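Local structure of carbohydrate deacetylase (Enterococcus faecalis, 2I5I) at residues 8-14 against 33-39; 60-66 against 124-130; 107-111 against 146-151; 152-157 against 258-263. The protein probably catalyses the magnesium-dependent removal of acetyl groups from acetylated carbohydrates, a step in the breakdown of oligosaccharides. One frame throughout, in Å; residues are numbered along the deposited sequence.

Contact 1 (8-14 against 33-39); sequences IINADDF and VTSTTAL
On one face of this parallel strand pair Ala-11 CB lies 3.9 Å from Val-33 CG1, and Phe-14 CB lies 3.9 Å from Ala-38 CB. The Phe-14 side chain (chi1 t) turns one ring face to Thr-36 CG2, 4.1 Å from the centroid and 28° off the normal, a CH-pi contact. Strands 8-11 and 35-38 cross at -35° with axes 4.3 Å apart, and the register pairs Asn-10 with Ser-35, Ala-11 with Thr-36 and Phe-14 with Ala-38. In the backbone ladder Ile-9 O accepts from both Thr-34 N (2.9 Å) and Ser-35 N (3.2 Å), followed by Ala-11 N to Ser-35 O (2.9 Å), Thr-37 N to Ala-11 O (3.1 Å), Phe-14 N to Thr-37 O (3.0 Å) and Leu-39 N to Phe-14 O (3.0 Å). Thr-36 OG1 adds a 2.6 Å bond to Ala-11 O. Near Asp-12 the chain turns a corner, and Asp-13 takes positive phi (86°). The Asn-10 face is polar: Ser-35 OG donates to Asn-10 OD1 (2.7 Å), while Asp-12 is salt-bridged to Arg-156 and Thr-37 OG1 bonded to Asp-128. Asp-13, paired with Arg-232, lies beside His-130, the predicted magnesium ligand, consistent with a strand-end metal site. Helix 18-29 connects the strands in a beta-alpha-beta crossover and covers the Ala-11 face; strand 208-213 flanks strand 6-11.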
# COMPACT_ATOMS: atom_id res chain seq x y z
N ILE A 8 9.42 8.73 26.57
CA ILE A 8 9.27 7.53 25.77
C ILE A 8 8.31 6.63 26.53
O ILE A 8 8.54 6.28 27.69
CB ILE A 8 10.63 6.86 25.55
CG1 ILE A 8 11.67 7.75 24.86
CG2 ILE A 8 10.44 5.54 24.83
CD1 ILE A 8 13.06 7.15 24.90
N ILE A 9 7.21 6.27 25.92
CA ILE A 9 6.19 5.34 26.39
C ILE A 9 6.29 4.13 25.48
O ILE A 9 5.96 4.15 24.30
CB ILE A 9 4.78 5.95 26.40
CG1 ILE A 9 4.77 7.25 27.18
CG2 ILE A 9 3.74 4.99 26.93
CD1 ILE A 9 3.45 7.96 27.30
N ASN A 10 6.86 3.08 26.07
CA ASN A 10 7.26 1.92 25.27
C ASN A 10 6.44 0.72 25.71
O ASN A 10 6.43 0.34 26.88
CB ASN A 10 8.76 1.59 25.40
CG ASN A 10 9.16 0.43 24.51
OD1 ASN A 10 9.69 0.61 23.40
ND2 ASN A 10 8.93 -0.76 25.02
N ALA A 11 5.78 0.13 24.72
CA ALA A 11 5.01 -1.09 24.95
C ALA A 11 5.91 -2.30 24.80
O ALA A 11 6.46 -2.54 23.73
CB ALA A 11 3.85 -1.18 23.96
N ASP A 12 6.07 -3.09 25.85
CA ASP A 12 6.84 -4.32 25.74
C ASP A 12 6.02 -5.44 25.08
O ASP A 12 4.79 -5.44 25.15
CB ASP A 12 7.33 -4.73 27.13
CG ASP A 12 8.29 -3.73 27.74
OD1 ASP A 12 8.54 -2.67 27.15
OD2 ASP A 12 8.80 -4.02 28.85
N ASP A 13 6.71 -6.35 24.41
CA ASP A 13 6.19 -7.61 23.93
C ASP A 13 5.53 -7.54 22.56
O ASP A 13 4.68 -8.38 22.23
CB ASP A 13 5.18 -8.21 24.93
CG ASP A 13 5.80 -8.63 26.25
OD1 ASP A 13 7.03 -8.81 26.26
OD2 ASP A 13 5.08 -8.78 27.27
N PHE A 14 5.93 -6.60 21.72
CA PHE A 14 5.46 -6.63 20.31
C PHE A 14 5.77 -7.97 19.68
O PHE A 14 6.84 -8.55 19.88
CB PHE A 14 6.10 -5.49 19.52
CG PHE A 14 5.31 -5.08 18.28
CD1 PHE A 14 4.04 -4.53 18.43
CD2 PHE A 14 5.86 -5.26 17.03
CE1 PHE A 14 3.33 -4.17 17.29
CE2 PHE A 14 5.16 -4.89 15.88
CZ PHE A 14 3.90 -4.34 16.04
N VAL A 33 1.28 5.63 23.34
CA VAL A 33 2.43 4.75 23.14
C VAL A 33 3.23 5.24 21.94
O VAL A 33 2.71 5.42 20.83
CB VAL A 33 2.03 3.28 22.94
CG1 VAL A 33 3.23 2.44 22.52
CG2 VAL A 33 1.37 2.74 24.20
N THR A 34 4.52 5.50 22.13
CA THR A 34 5.33 6.04 21.04
C THR A 34 6.35 5.07 20.49
O THR A 34 6.97 5.31 19.43
CB THR A 34 6.11 7.30 21.52
OG1 THR A 34 7.15 6.80 22.37
CG2 THR A 34 5.27 8.24 22.34
N SER A 35 6.53 3.96 21.17
CA SER A 35 7.53 2.95 20.89
C SER A 35 7.08 1.58 21.35
O SER A 35 6.21 1.49 22.23
CB SER A 35 8.80 3.38 21.62
OG SER A 35 9.84 2.45 21.45
N THR A 36 7.69 0.55 20.80
CA THR A 36 7.52 -0.82 21.28
C THR A 36 8.83 -1.58 21.11
O THR A 36 9.70 -1.18 20.33
CB THR A 36 6.37 -1.51 20.54
OG1 THR A 36 5.99 -2.76 21.14
CG2 THR A 36 6.80 -1.80 19.11
N THR A 37 8.93 -2.68 21.84
CA THR A 37 10.08 -3.58 21.63
C THR A 37 9.55 -4.99 21.36
O THR A 37 8.65 -5.39 22.10
CB THR A 37 11.06 -3.59 22.80
OG1 THR A 37 10.37 -3.72 24.04
CG2 THR A 37 11.81 -2.26 22.79
N ALA A 38 10.11 -5.61 20.34
CA ALA A 38 9.62 -6.83 19.73
C ALA A 38 10.47 -8.06 19.99
O ALA A 38 11.70 -7.97 20.02
CB ALA A 38 9.56 -6.59 18.22
N LEU A 39 9.80 -9.21 20.15
CA LEU A 39 10.46 -10.49 20.38
C LEU A 39 10.74 -11.26 19.10
O LEU A 39 9.87 -11.96 18.57
CB LEU A 39 9.59 -11.33 21.31
CG LEU A 39 9.26 -10.79 22.70
CD1 LEU A 39 7.91 -11.32 23.16
CD2 LEU A 39 10.37 -11.19 23.69

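Contact 2 (60-66 against 124-130); sequences AIGVHLT and PDHIDSH
Strands 60-65 and 127-129, neighbours in the curled, all-parallel sheet of this YdjC-family fold, meet here with axes 4.5 Å apart and crossing at -29°; Val-63 pairs with Ile-127, His-64 with Asp-128 and Leu-65 with Ser-129. Five backbone bonds join the segments: Asp-125 N to Ile-61 O (3.1 Å), Val-63 N to His-126 O (2.8 Å), Asp-128 N to Val-63 O (3.1 Å), Leu-65 N to Asp-128 O (3.0 Å) and His-130 N to Leu-65 O (2.8 Å). Apolar contacts cover one face, Val-63 CG1 to Ile-127 CG1 at 3.7 Å and Leu-65 CD1 to Ile-127 CG2 at 3.5 Å, toward helix 103-117. On the other, His-64 ND1 donates almost linearly (178°) to Asp-128 OD1 at 2.6 Å, with Asp-128 chi1 p; Asp-128 OD2 is hydrogen-bonded to Thr-37 OG1. His-126 ND1 likewise donates to Asp-125 OD1 (2.7 Å), and Ser-129 OG is bonded to His-134. At Gly-62 an ideal CB would clash with His-126 ND1 (2.4 Å). His-130 (chi1 t) is the predicted magnesium ligand; with His-64 and Asp-13 it possibly frames a vacant metal site. One water links Thr-66 OG1 (2.8 Å) to His-130 O (2.8 Å); another lies 2.7 Å from both His-64 NE2 and His-130 ND1.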
# COMPACT_ATOMS: atom_id res chain seq x y z
N ALA A 60 7.73 3.44 16.49
CA ALA A 60 9.15 3.11 16.63
C ALA A 60 9.31 1.75 17.29
O ALA A 60 8.57 1.36 18.20
CB ALA A 60 9.88 4.21 17.39
N ILE A 61 10.28 0.96 16.81
CA ILE A 61 10.41 -0.41 17.26
C ILE A 61 11.86 -0.82 17.58
O ILE A 61 12.72 -0.67 16.72
CB ILE A 61 9.86 -1.40 16.21
CG1 ILE A 61 8.42 -1.06 15.80
CG2 ILE A 61 9.99 -2.83 16.68
CD1 ILE A 61 7.89 -1.99 14.72
N GLY A 62 12.06 -1.31 18.79
CA GLY A 62 13.34 -1.82 19.27
C GLY A 62 13.28 -3.32 19.47
O GLY A 62 12.25 -3.98 19.25
N VAL A 63 14.41 -3.90 19.90
CA VAL A 63 14.49 -5.35 20.05
C VAL A 63 14.39 -5.75 21.52
O VAL A 63 15.13 -5.24 22.38
CB VAL A 63 15.75 -5.92 19.38
CG1 VAL A 63 17.03 -5.28 19.92
CG2 VAL A 63 15.84 -7.43 19.53
N HIS A 64 13.46 -6.65 21.81
CA HIS A 64 13.17 -7.21 23.11
C HIS A 64 13.95 -8.50 23.32
O HIS A 64 13.52 -9.60 22.95
CB HIS A 64 11.67 -7.48 23.23
CG HIS A 64 11.09 -7.32 24.60
ND1 HIS A 64 11.45 -6.31 25.46
CD2 HIS A 64 10.16 -8.02 25.28
CE1 HIS A 64 10.79 -6.39 26.59
NE2 HIS A 64 9.98 -7.44 26.51
N LEU A 65 15.16 -8.40 23.88
CA LEU A 65 15.95 -9.61 24.11
C LEU A 65 15.35 -10.44 25.24
O LEU A 65 14.70 -9.88 26.12
CB LEU A 65 17.39 -9.25 24.46
CG LEU A 65 18.17 -8.43 23.44
CD1 LEU A 65 19.47 -7.98 24.12
CD2 LEU A 65 18.46 -9.19 22.17
N THR A 66 15.56 -11.76 25.24
CA THR A 66 15.06 -12.64 26.27
C THR A 66 15.96 -13.85 26.55
O THR A 66 16.71 -14.34 25.70
CB THR A 66 13.64 -13.17 25.91
OG1 THR A 66 13.10 -13.87 27.04
CG2 THR A 66 13.73 -14.11 24.74
N PRO A 124 16.68 -2.47 14.64
CA PRO A 124 15.98 -1.99 15.83
C PRO A 124 16.45 -0.59 16.16
O PRO A 124 17.58 -0.23 15.82
CB PRO A 124 16.41 -2.98 16.91
CG PRO A 124 17.62 -3.66 16.40
CD PRO A 124 17.57 -3.61 14.90
N ASP A 125 15.66 0.26 16.80
CA ASP A 125 16.19 1.58 17.17
C ASP A 125 16.77 1.55 18.58
O ASP A 125 17.37 2.54 19.06
CB ASP A 125 15.08 2.62 16.99
CG ASP A 125 13.99 2.62 18.03
OD1 ASP A 125 13.91 1.63 18.77
OD2 ASP A 125 13.21 3.61 18.09
N HIS A 126 16.59 0.44 19.30
CA HIS A 126 17.11 0.29 20.65
C HIS A 126 16.93 -1.13 21.15
O HIS A 126 16.36 -1.99 20.47
CB HIS A 126 16.45 1.29 21.60
CG HIS A 126 15.12 0.97 22.17
ND1 HIS A 126 13.95 1.13 21.46
CD2 HIS A 126 14.74 0.52 23.39
CE1 HIS A 126 12.93 0.79 22.23
NE2 HIS A 126 13.36 0.40 23.42
N ILE A 127 17.46 -1.37 22.34
CA ILE A 127 17.48 -2.66 22.98
C ILE A 127 16.90 -2.58 24.38
O ILE A 127 17.15 -1.65 25.15
CB ILE A 127 18.92 -3.23 23.10
CG1 ILE A 127 19.61 -3.45 21.76
CG2 ILE A 127 18.94 -4.50 23.93
CD1 ILE A 127 21.09 -3.75 21.86
N ASP A 128 16.13 -3.58 24.76
CA ASP A 128 15.65 -3.76 26.12
C ASP A 128 15.50 -5.25 26.34
O ASP A 128 15.92 -6.00 25.45
CB ASP A 128 14.38 -2.97 26.37
CG ASP A 128 13.12 -3.53 25.73
OD1 ASP A 128 13.20 -4.51 24.97
OD2 ASP A 128 12.05 -2.96 26.01
N SER A 129 14.89 -5.70 27.44
CA SER A 129 14.77 -7.14 27.62
C SER A 129 13.50 -7.53 28.38
O SER A 129 13.05 -6.82 29.30
CB SER A 129 15.96 -7.68 28.45
OG SER A 129 15.59 -7.18 29.74
N HIS A 130 13.01 -8.68 27.97
CA HIS A 130 11.89 -9.38 28.59
C HIS A 130 12.25 -9.70 30.03
O HIS A 130 13.36 -10.19 30.26
CB HIS A 130 11.60 -10.66 27.83
CG HIS A 130 10.40 -11.42 28.28
ND1 HIS A 130 9.13 -10.91 28.20
CD2 HIS A 130 10.28 -12.66 28.80
CE1 HIS A 130 8.26 -11.81 28.66
NE2 HIS A 130 8.94 -12.88 29.03
O HOH W 1 8.36 -8.33 28.46
O HOH W 2 14.06 -12.69 29.34

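Contact 3 (107-111 against 146-151)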
# COMPACT_ATOMS: atom_id res chain seq x y z
N TYR A 107 25.67 -13.93 25.43
CA TYR A 107 26.15 -13.03 24.38
C TYR A 107 25.79 -13.52 22.97
O TYR A 107 25.23 -12.83 22.21
CB TYR A 107 27.67 -12.82 24.47
CG TYR A 107 28.24 -11.82 23.48
CD1 TYR A 107 28.65 -12.21 22.25
CD2 TYR A 107 28.39 -10.51 23.82
CE1 TYR A 107 29.16 -11.31 21.37
CE2 TYR A 107 28.91 -9.62 22.97
CZ TYR A 107 29.29 -10.01 21.73
OH TYR A 107 29.83 -9.11 20.88
N ASN A 108 26.11 -14.75 22.68
CA ASN A 108 25.88 -15.33 21.36
C ASN A 108 24.39 -15.37 21.02
O ASN A 108 23.97 -15.04 19.92
CB ASN A 108 26.47 -16.73 21.25
CG ASN A 108 27.99 -16.71 21.38
OD1 ASN A 108 28.61 -15.72 20.96
ND2 ASN A 108 28.58 -17.75 21.94
N GLU A 109 23.62 -15.80 22.01
CA GLU A 109 22.18 -15.89 21.77
C GLU A 109 21.58 -14.51 21.56
O GLU A 109 20.77 -14.31 20.63
CB GLU A 109 21.49 -16.63 22.93
CG GLU A 109 19.97 -16.53 22.90
CD GLU A 109 19.33 -17.18 21.69
OE1 GLU A 109 19.97 -18.05 21.06
OE2 GLU A 109 18.16 -16.84 21.39
N TRP A 110 21.94 -13.54 22.40
CA TRP A 110 21.36 -12.20 22.20
C TRP A 110 21.83 -11.59 20.89
O TRP A 110 21.08 -10.91 20.17
CB TRP A 110 21.68 -11.33 23.42
CG TRP A 110 20.78 -11.61 24.59
CD1 TRP A 110 19.71 -12.46 24.67
CD2 TRP A 110 20.90 -10.99 25.88
NE1 TRP A 110 19.17 -12.41 25.93
CE2 TRP A 110 19.87 -11.52 26.70
CE3 TRP A 110 21.77 -10.05 26.41
CZ2 TRP A 110 19.72 -11.11 28.02
CZ3 TRP A 110 21.62 -9.66 27.73
CH2 TRP A 110 20.60 -10.18 28.54
N ASP A 111 23.08 -11.85 20.51
CA ASP A 111 23.57 -11.39 19.21
C ASP A 111 22.70 -12.01 18.12
O ASP A 111 22.26 -11.36 17.17
CB ASP A 111 25.03 -11.78 19.06
CG ASP A 111 25.66 -11.49 17.72
OD1 ASP A 111 25.91 -10.30 17.40
OD2 ASP A 111 25.93 -12.45 16.97
N ALA A 146 27.69 -4.59 25.92
CA ALA A 146 28.62 -5.00 24.88
C ALA A 146 27.91 -5.09 23.53
O ALA A 146 28.47 -4.66 22.52
CB ALA A 146 29.30 -6.31 25.23
N LEU A 147 26.69 -5.62 23.49
CA LEU A 147 25.99 -5.70 22.19
C LEU A 147 25.47 -4.34 21.75
O LEU A 147 25.36 -4.01 20.55
CB LEU A 147 24.90 -6.77 22.31
CG LEU A 147 25.42 -8.22 22.35
CD1 LEU A 147 24.45 -9.16 23.03
CD2 LEU A 147 25.76 -8.66 20.94
N ALA A 148 25.15 -3.46 22.69
CA ALA A 148 24.75 -2.09 22.42
C ALA A 148 25.89 -1.37 21.68
O ALA A 148 25.66 -0.64 20.71
CB ALA A 148 24.38 -1.32 23.67
N ARG A 149 27.12 -1.61 22.18
CA ARG A 149 28.27 -0.95 21.55
C ARG A 149 28.52 -1.54 20.18
O ARG A 149 28.81 -0.80 19.24
CB ARG A 149 29.51 -1.01 22.45
CG ARG A 149 29.26 -0.52 23.86
CD ARG A 149 30.43 -0.71 24.82
NE ARG A 149 30.17 0.14 25.99
CZ ARG A 149 30.07 -0.16 27.26
NH1 ARG A 149 30.23 -1.40 27.71
NH2 ARG A 149 29.82 0.82 28.12
N LYS A 150 28.39 -2.85 20.05
CA LYS A 150 28.65 -3.60 18.83
C LYS A 150 27.68 -3.18 17.72
O LYS A 150 28.11 -3.07 16.57
CB LYS A 150 28.56 -5.10 19.06
CG LYS A 150 28.72 -5.93 17.79
CD LYS A 150 28.24 -7.35 18.02
CE LYS A 150 28.58 -8.25 16.84
NZ LYS A 150 28.77 -9.67 17.26
N TYR A 151 26.43 -2.97 18.12
CA TYR A 151 25.46 -2.57 17.09
C TYR A 151 25.16 -1.09 17.16
O TYR A 151 24.41 -0.57 16.32
CB TYR A 151 24.18 -3.42 17.20
CG TYR A 151 24.43 -4.85 16.78
CD1 TYR A 151 24.36 -5.20 15.44
CD2 TYR A 151 24.73 -5.85 17.69
CE1 TYR A 151 24.58 -6.50 15.03
CE2 TYR A 151 24.95 -7.14 17.30
CZ TYR A 151 24.88 -7.48 15.96
OH TYR A 151 25.11 -8.78 15.60
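Segments 107-111 and 146-151 are both helical, each closing i to i+4 bonds such as Asp-111 N to Tyr-107 O (2.9 Å) and Tyr-151 N to Leu-147 O (2.9 Å). Their axes approach to 11.0 Å and cross at -44°, and the nearest CA pair, Asp-111 and Leu-147, is 6.9 Å apart. With that spacing, side chains fill the gap. Leu-147 points into it and makes the broadest contact: its CD1 lies 3.5 Å from Trp-110 CB, its CD2 lies 3.7 Å from Asp-111 CB, and the same CD2 sits over a face of the Tyr-107 ring, 4.1 Å from the centroid and 23° off the normal, a CH-pi contact. Tyr-107 CE2 also reaches Ala-146 CB at 4.0 Å. These are segments of helices 103-117 and 138-151, which precede and follow strand 127-129 in the chain and belong to the helical layer packed outside the curled parallel sheet of the YdjC fold. Beyond the apolar part, Asp-111 OD1 takes two donors: Lys-150 NZ in a salt bridge at 2.9 Å and Tyr-151 OH in a very short hydrogen bond of 2.5 Å. The chi1 of Asp-111 (t) carries the carboxylate across to both. This charged cluster extends into a neighbouring subunit: Lys-6 and Asn-4 of that second subunit bind Asp-111 OD2, and its Glu-207 forms a salt bridge with Lys-150.

Contact 4 (152-157 against 258-263)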
# COMPACT_ATOMS: atom_id res chain seq x y z
N GLN A 152 25.74 -0.39 18.13
CA GLN A 152 25.57 1.06 18.18
C GLN A 152 24.11 1.45 18.35
O GLN A 152 23.56 2.21 17.56
CB GLN A 152 26.13 1.73 16.92
CG GLN A 152 27.64 1.84 16.90
CD GLN A 152 28.22 2.60 18.08
OE1 GLN A 152 28.14 3.83 18.16
NE2 GLN A 152 28.78 1.84 19.01
N LEU A 153 23.53 0.89 19.38
CA LEU A 153 22.15 1.11 19.77
C LEU A 153 22.05 1.54 21.23
O LEU A 153 22.81 0.99 22.04
CB LEU A 153 21.34 -0.19 19.63
CG LEU A 153 21.28 -0.72 18.20
CD1 LEU A 153 20.78 -2.15 18.22
CD2 LEU A 153 20.42 0.19 17.34
N PRO A 154 21.16 2.48 21.52
CA PRO A 154 20.91 2.85 22.91
C PRO A 154 20.18 1.69 23.59
O PRO A 154 19.56 0.85 22.91
CB PRO A 154 20.01 4.08 22.81
CG PRO A 154 19.37 3.95 21.47
CD PRO A 154 20.36 3.27 20.57
N LEU A 155 20.28 1.66 24.90
CA LEU A 155 19.82 0.56 25.72
C LEU A 155 18.95 1.05 26.86
O LEU A 155 19.28 2.05 27.50
CB LEU A 155 21.05 -0.16 26.30
CG LEU A 155 20.78 -1.24 27.33
CD1 LEU A 155 20.05 -2.42 26.67
CD2 LEU A 155 22.06 -1.75 27.97
N ARG A 156 17.85 0.35 27.13
CA ARG A 156 16.95 0.70 28.20
C ARG A 156 17.72 0.83 29.53
O ARG A 156 18.55 -0.04 29.80
CB ARG A 156 15.85 -0.35 28.36
CG ARG A 156 15.02 -0.14 29.61
CD ARG A 156 13.93 -1.20 29.71
NE ARG A 156 12.74 -0.75 28.97
CZ ARG A 156 11.64 -1.51 28.86
NH1 ARG A 156 11.59 -2.70 29.42
NH2 ARG A 156 10.57 -1.07 28.19
N ASN A 157 17.39 1.85 30.30
CA ASN A 157 17.97 2.00 31.65
C ASN A 157 17.55 0.80 32.48
O ASN A 157 16.37 0.57 32.75
CB ASN A 157 17.52 3.32 32.22
CG ASN A 157 17.88 3.60 33.65
OD1 ASN A 157 18.03 2.70 34.47
ND2 ASN A 157 18.00 4.90 33.92
N TYR A 258 13.20 6.31 20.96
CA TYR A 258 14.65 6.17 21.13
C TYR A 258 15.45 6.78 20.00
O TYR A 258 16.69 6.75 20.04
CB TYR A 258 15.06 4.71 21.34
CG TYR A 258 15.03 4.21 22.76
CD1 TYR A 258 13.87 3.85 23.42
CD2 TYR A 258 16.21 4.08 23.50
CE1 TYR A 258 13.83 3.39 24.73
CE2 TYR A 258 16.19 3.62 24.80
CZ TYR A 258 15.02 3.27 25.43
OH TYR A 258 15.04 2.81 26.72
N GLU A 259 14.86 7.36 18.96
CA GLU A 259 15.59 8.16 17.98
C GLU A 259 16.25 9.35 18.68
O GLU A 259 17.22 9.92 18.19
CB GLU A 259 14.70 8.71 16.86
CG GLU A 259 14.20 7.70 15.84
CD GLU A 259 15.31 6.97 15.11
OE1 GLU A 259 16.41 7.54 14.89
OE2 GLU A 259 15.09 5.79 14.74
N SER A 260 15.73 9.75 19.83
CA SER A 260 16.23 10.85 20.64
C SER A 260 17.52 10.47 21.37
O SER A 260 18.18 11.34 21.96
CB SER A 260 15.19 11.27 21.69
OG SER A 260 15.07 10.28 22.70
N LEU A 261 17.87 9.20 21.31
CA LEU A 261 19.05 8.61 21.93
C LEU A 261 19.94 7.86 20.96
O LEU A 261 20.73 7.01 21.37
CB LEU A 261 18.63 7.64 23.04
CG LEU A 261 17.91 8.26 24.24
CD1 LEU A 261 17.38 7.16 25.15
CD2 LEU A 261 18.83 9.22 24.99
N ALA A 262 19.85 8.16 19.67
CA ALA A 262 20.63 7.53 18.63
C ALA A 262 22.12 7.88 18.82
O ALA A 262 22.43 9.01 19.19
CB ALA A 262 20.17 7.96 17.26
N MSE A 263 22.91 6.86 18.58
CA MSE A 263 24.34 6.79 18.77
C MSE A 263 25.15 7.12 17.53
O MSE A 263 25.13 6.48 16.47
OXT MSE A 263 25.87 8.13 17.72
CB MSE A 263 24.70 5.40 19.33
CG MSE A 263 24.56 5.48 20.85
SE MSE A 263 24.35 3.90 21.64
CE MSE A 263 25.99 3.18 21.51
O HOH W 3 22.03 4.36 17.33
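Apolar contact dominates, centred on Pro-154, whose CA-CB bond points toward the C-terminal segment; 91 Å² of the residue is covered by it. Pro-154 CG meets the edge of the Tyr-258 ring, 3.8 Å from CD2; its CB is 3.8 Å from Leu-261 CB, and its CD is 4.2 Å from SE of Met-263. That last residue is selenomethionine, the C-terminal residue of the chain, and its selenium also approaches Leu-153 O at 3.3 Å. Tyr-258 OH passes the backbone of Arg-156, 3.2 Å from its CA, and hydrogen-bonds to Glu-210; Arg-156 is salt-bridged to Asp-12 and Glu-210.

The polar link between the segments is a water: it donates to Gln-152 O at 2.6 Å and accepts from Met-263 N at 2.9 Å. Within segment 258-263 a short 3-10 turn is held by Leu-261 N to Tyr-258 O, 3.0 Å, and the CA-CB bonds of both Tyr-258 and Leu-261 point toward segment 152-157.

At the Met-263 end, Gln-152 leaves helix 138-151 with phi 62°, as the C-prime residue of a Schellman motif in which Leu-153 N bonds to Ala-148 O at 2.9 Å and Gln-152 N bonds to Arg-149 O. The C-terminal tail thus packs against the extended chain that leaves a Schellman-capped helix and runs beside strand 127-129.

How the contacts relate
Along the chain contact 1 closes before contact 2 opens, contacts 2 and 3 interleave, and contact 4 closes late, with the C-terminal tail. Contacts 1 and 2, centres 8 Å apart, are neighbouring steps of one parallel sheet, since strand 35-38 pairs with strand 60-65; between them they bring Asp-13, His-64 and His-130 together. Contact 3, about 20 Å from contact 1 between centres, lies on the helical layer outside and touches contact 2 where Trp-110 meets Thr-66. Contact 4, centre about 10 Å from that of contact 2, continues from contact 3's helix 138-151; its Arg-156 salt-bridges Asp-12 of contact 1. The possible metal site thus gathers where these strands end, while Asp-111 and Lys-150 of contact 3 meet a second subunit.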